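Local atomic coordinates of SVS_variant_AS1 (Streptomyces sp. CWA1, PDB entry 6TJA), a protein that probably catalyses, as an engineered ancestral form of spiroviolene synthase, the metal-dependent cyclisation of geranylgeranyl diphosphate to the diterpene spiroviolene. Residues Q167-Y178 / T242-H253. Residues are numbered along the deposited sequence; the frame is centred on the assembly and turned at random.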
loop_
_atom_site.group_PDB
_atom_site.type_symbol
_atom_site.label_atom_id
_atom_site.label_comp_id
_atom_site.label_asym_id
_atom_site.label_seq_id
_atom_site.Cartn_x
_atom_site.Cartn_y
_atom_site.Cartn_z
ATOM N N GLN A 167 4.471 -18.687 8.279
ATOM C CA GLN A 167 3.911 -19.587 9.325
ATOM C C GLN A 167 3.324 -20.845 8.680
ATOM O O GLN A 167 3.692 -21.921 9.115
ATOM C CB GLN A 167 2.869 -18.873 10.188
ATOM C CG GLN A 167 3.480 -18.134 11.380
ATOM C CD GLN A 167 4.254 -19.028 12.321
ATOM O OE1 GLN A 167 5.486 -18.997 12.381
ATOM N NE2 GLN A 167 3.532 -19.850 13.061
ATOM N N ALA A 168 2.471 -20.714 7.663
ATOM C CA ALA A 168 1.848 -21.869 6.985
ATOM C C ALA A 168 2.964 -22.836 6.581
ATOM O O ALA A 168 2.761 -24.053 6.764
ATOM C CB ALA A 168 1.029 -21.443 5.786
ATOM N N ARG A 169 4.090 -22.309 6.075
ATOM C CA ARG A 169 5.223 -23.116 5.537
ATOM C C ARG A 169 6.182 -23.563 6.657
ATOM O O ARG A 169 7.042 -24.371 6.366
ATOM C CB ARG A 169 6.062 -22.321 4.531
ATOM C CG ARG A 169 5.348 -21.940 3.246
ATOM C CD ARG A 169 6.031 -20.770 2.555
ATOM N NE ARG A 169 7.428 -21.006 2.205
ATOM C CZ ARG A 169 8.335 -20.038 1.984
ATOM N NH1 ARG A 169 8.012 -18.752 2.090
ATOM N NH2 ARG A 169 9.579 -20.360 1.684
ATOM N N GLY A 170 6.100 -23.004 7.869
ATOM C CA GLY A 170 7.134 -23.198 8.910
ATOM C C GLY A 170 8.476 -22.676 8.436
ATOM O O GLY A 170 9.517 -23.275 8.781
ATOM N N HIS A 171 8.460 -21.606 7.634
ATOM C CA HIS A 171 9.693 -20.932 7.157
ATOM C C HIS A 171 10.104 -19.839 8.144
ATOM O O HIS A 171 9.307 -18.910 8.397
ATOM C CB HIS A 171 9.502 -20.366 5.759
ATOM C CG HIS A 171 10.655 -19.548 5.290
ATOM N ND1 HIS A 171 11.792 -20.118 4.754
ATOM C CD2 HIS A 171 10.831 -18.205 5.249
ATOM C CE1 HIS A 171 12.626 -19.156 4.405
ATOM N NE2 HIS A 171 12.056 -17.965 4.711
ATOM N N MET A 172 11.337 -19.921 8.624
ATOM C CA MET A 172 11.946 -18.922 9.522
ATOM C C MET A 172 12.769 -17.966 8.652
ATOM O O MET A 172 13.823 -18.333 8.146
ATOM C CB MET A 172 12.802 -19.603 10.601
ATOM C CG MET A 172 13.388 -18.630 11.631
ATOM S SD MET A 172 12.118 -17.656 12.524
ATOM C CE MET A 172 11.293 -18.983 13.398
ATOM N N PRO A 173 12.322 -16.699 8.454
ATOM C CA PRO A 173 13.019 -15.787 7.550
ATOM C C PRO A 173 14.420 -15.525 8.118
ATOM O O PRO A 173 14.595 -15.644 9.329
ATOM C CB PRO A 173 12.132 -14.538 7.537
ATOM C CG PRO A 173 11.329 -14.584 8.803
ATOM C CD PRO A 173 11.172 -16.063 9.126
ATOM N N GLY A 174 15.394 -15.269 7.245
ATOM C CA GLY A 174 16.706 -14.724 7.628
ATOM C C GLY A 174 16.562 -13.309 8.189
ATOM O O GLY A 174 15.414 -12.769 8.237
ATOM N N LEU A 175 17.663 -12.717 8.643
ATOM C CA LEU A 175 17.630 -11.374 9.259
ATOM C C LEU A 175 17.043 -10.341 8.283
ATOM O O LEU A 175 16.195 -9.522 8.699
ATOM C CB LEU A 175 19.045 -10.967 9.655
ATOM C CG LEU A 175 19.092 -9.597 10.312
ATOM C CD1 LEU A 175 18.167 -9.598 11.522
ATOM C CD2 LEU A 175 20.531 -9.242 10.692
ATOM N N ASP A 176 17.497 -10.345 7.041
ATOM C CA ASP A 176 17.110 -9.320 6.037
ATOM C C ASP A 176 15.595 -9.348 5.810
ATOM O O ASP A 176 14.990 -8.257 5.897
ATOM C CB ASP A 176 17.853 -9.452 4.698
ATOM C CG ASP A 176 17.762 -8.170 3.875
ATOM O OD1 ASP A 176 18.131 -7.105 4.385
ATOM O OD2 ASP A 176 17.351 -8.238 2.739
ATOM N N ASP A 177 15.032 -10.514 5.487
ATOM C CA ASP A 177 13.571 -10.726 5.276
ATOM C C ASP A 177 12.782 -10.417 6.571
ATOM O O ASP A 177 11.699 -9.801 6.461
ATOM C CB ASP A 177 13.259 -12.148 4.799
ATOM C CG ASP A 177 13.581 -12.444 3.336
ATOM O OD1 ASP A 177 13.960 -11.519 2.621
ATOM O OD2 ASP A 177 13.412 -13.609 2.917
ATOM N N TYR A 178 13.259 -10.858 7.743
ATOM C CA TYR A 178 12.568 -10.641 9.027
ATOM C C TYR A 178 12.398 -9.136 9.297
ATOM O O TYR A 178 11.278 -8.743 9.722
ATOM C CB TYR A 178 13.245 -11.300 10.223
ATOM C CG TYR A 178 12.465 -11.006 11.461
ATOM C CD1 TYR A 178 12.908 -10.060 12.370
ATOM C CD2 TYR A 178 11.209 -11.552 11.647
ATOM C CE1 TYR A 178 12.146 -9.709 13.472
ATOM C CE2 TYR A 178 10.432 -11.218 12.750
ATOM C CZ TYR A 178 10.891 -10.266 13.645
ATOM O OH TYR A 178 10.154 -9.901 14.730
ATOM N N THR A 242 10.196 -21.354 16.673
ATOM C CA THR A 242 8.938 -21.562 15.889
ATOM C C THR A 242 8.270 -20.216 15.540
ATOM O O THR A 242 7.906 -20.021 14.362
ATOM C CB THR A 242 7.934 -22.435 16.661
ATOM O OG1 THR A 242 8.488 -23.747 16.781
ATOM C CG2 THR A 242 6.574 -22.515 15.994
ATOM N N ASP A 243 8.047 -19.362 16.547
ATOM C CA ASP A 243 7.437 -18.015 16.408
ATOM C C ASP A 243 8.415 -17.115 15.627
ATOM O O ASP A 243 9.640 -17.215 15.826
ATOM C CB ASP A 243 7.031 -17.465 17.780
ATOM C CG ASP A 243 6.327 -16.111 17.743
ATOM O OD1 ASP A 243 6.911 -15.122 18.270
ATOM O OD2 ASP A 243 5.194 -16.045 17.199
ATOM N N GLN A 244 7.909 -16.296 14.711
ATOM C CA GLN A 244 8.773 -15.390 13.910
ATOM C C GLN A 244 8.999 -14.133 14.759
ATOM O O GLN A 244 8.068 -13.352 14.880
ATOM C CB GLN A 244 8.149 -15.078 12.552
ATOM C CG GLN A 244 8.066 -16.277 11.617
ATOM C CD GLN A 244 7.320 -15.843 10.380
ATOM O OE1 GLN A 244 7.833 -15.074 9.570
ATOM N NE2 GLN A 244 6.064 -16.231 10.283
ATOM N N ASN A 245 10.149 -14.041 15.415
ATOM C CA ASN A 245 10.572 -12.858 16.208
ATOM C C ASN A 245 12.092 -12.795 16.044
ATOM O O ASN A 245 12.670 -13.791 15.567
ATOM C CB ASN A 245 10.081 -12.930 17.662
ATOM C CG ASN A 245 10.623 -14.135 18.411
ATOM O OD1 ASN A 245 11.824 -14.249 18.634
ATOM N ND2 ASN A 245 9.756 -15.061 18.772
ATOM N N ILE A 246 12.717 -11.689 16.421
ATOM C CA ILE A 246 14.177 -11.454 16.193
ATOM C C ILE A 246 14.988 -12.581 16.839
ATOM O O ILE A 246 15.987 -13.062 16.227
ATOM C CB ILE A 246 14.584 -10.062 16.710
ATOM C CG1 ILE A 246 16.028 -9.743 16.324
ATOM C CG2 ILE A 246 14.337 -9.921 18.210
ATOM C CD1 ILE A 246 16.277 -9.749 14.829
ATOM N N TYR A 247 14.552 -13.021 18.015
ATOM C CA TYR A 247 15.260 -14.054 18.818
ATOM C C TYR A 247 15.268 -15.383 18.056
ATOM O O TYR A 247 16.361 -15.907 17.845
ATOM C CB TYR A 247 14.666 -14.135 20.221
ATOM C CG TYR A 247 14.590 -12.785 20.880
ATOM C CD1 TYR A 247 15.730 -12.098 21.252
ATOM C CD2 TYR A 247 13.385 -12.142 21.015
ATOM C CE1 TYR A 247 15.652 -10.853 21.848
ATOM C CE2 TYR A 247 13.293 -10.892 21.576
ATOM C CZ TYR A 247 14.421 -10.251 22.018
ATOM O OH TYR A 247 14.295 -8.989 22.539
ATOM N N SER A 248 14.123 -15.871 17.589
ATOM C CA SER A 248 14.045 -17.165 16.856
ATOM C C SER A 248 14.859 -17.048 15.569
ATOM O O SER A 248 15.426 -18.062 15.161
ATOM C CB SER A 248 12.629 -17.598 16.529
ATOM O OG SER A 248 11.761 -17.496 17.643
ATOM N N VAL A 249 14.875 -15.862 14.939
ATOM C CA VAL A 249 15.589 -15.653 13.650
ATOM C C VAL A 249 17.094 -15.811 13.893
ATOM O O VAL A 249 17.729 -16.547 13.128
ATOM C CB VAL A 249 15.252 -14.304 12.978
ATOM C CG1 VAL A 249 16.227 -14.004 11.848
ATOM C CG2 VAL A 249 13.817 -14.233 12.465
ATOM N N LEU A 250 17.651 -15.141 14.899
ATOM C CA LEU A 250 19.104 -15.217 15.209
ATOM C C LEU A 250 19.472 -16.627 15.698
ATOM O O LEU A 250 20.544 -17.129 15.289
ATOM C CB LEU A 250 19.476 -14.151 16.236
ATOM C CG LEU A 250 19.251 -12.713 15.770
ATOM C CD1 LEU A 250 19.409 -11.761 16.933
ATOM C CD2 LEU A 250 20.206 -12.327 14.651
ATOM N N MET A 251 18.638 -17.261 16.521
ATOM C CA MET A 251 18.890 -18.648 17.001
ATOM C C MET A 251 18.981 -19.598 15.806
ATOM O O MET A 251 19.972 -20.350 15.748
ATOM C CB MET A 251 17.816 -19.134 17.977
ATOM C CG MET A 251 17.914 -18.412 19.298
ATOM S SD MET A 251 16.618 -18.845 20.440
ATOM C CE MET A 251 16.964 -20.589 20.680
ATOM N N HIS A 252 18.037 -19.521 14.865
ATOM C CA HIS A 252 17.991 -20.402 13.670
ATOM C C HIS A 252 19.142 -20.069 12.714
ATOM O O HIS A 252 19.827 -21.013 12.292
ATOM C CB HIS A 252 16.620 -20.314 12.994
ATOM C CG HIS A 252 16.451 -21.276 11.863
ATOM N ND1 HIS A 252 16.825 -20.972 10.564
ATOM C CD2 HIS A 252 15.961 -22.527 11.830
ATOM C CE1 HIS A 252 16.566 -21.997 9.781
ATOM N NE2 HIS A 252 16.051 -22.960 10.531
ATOM N N HIS A 253 19.362 -18.792 12.355
ATOM C CA HIS A 253 20.257 -18.436 11.218
ATOM C C HIS A 253 21.727 -18.290 11.664
ATOM O O HIS A 253 22.600 -18.512 10.816
ATOM C CB HIS A 253 19.716 -17.239 10.432
ATOM C CG HIS A 253 18.512 -17.599 9.629
ATOM N ND1 HIS A 253 18.596 -18.308 8.442
ATOM C CD2 HIS A 253 17.189 -17.386 9.855
ATOM C CE1 HIS A 253 17.385 -18.500 7.945
ATOM N NE2 HIS A 253 16.489 -17.948 8.806
#
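Y178 and M172 pack on V249 from two directions, where the 170-174 loop and the start of helix 175-185 lie against helix 246-254 of the all-helical class I terpene synthase fold. The apolar core centres on V249 CG2, which sits 3.6 Å from Y178 CG and 3.8 Å from M172 SD. M172, bent at chi2 and chi3, tucks its CE methyl to 3.7 Å from S248 CB, while farther along L175 and I246 lie side by side through their CD1 methyls. With CG anti to the backbone nitrogen (chi1 180°), the Y178 ring reaches across I246, and N245 C lies over one face. The Y178 OH and I246 N both hydrogen-bond D229 OD2; D229 follows the asparagine of a sequence matching the family's metal-binding NSE motif. A phenylalanine in place of Y178 would probably leave D229 OD2 with one of these two partners missing. Q244 crosses P173, its amide tied to N166 and Q163 of helix 143-169. Two histidines finish the contact: M172 CB stands over the H252 face, G174 CA over that of H253, 3.6 Å from the centroid. In its own ring plane, H253 NE2 donates to M172 O at 2.8 Å and 163°, approaching from above the carbonyl plane.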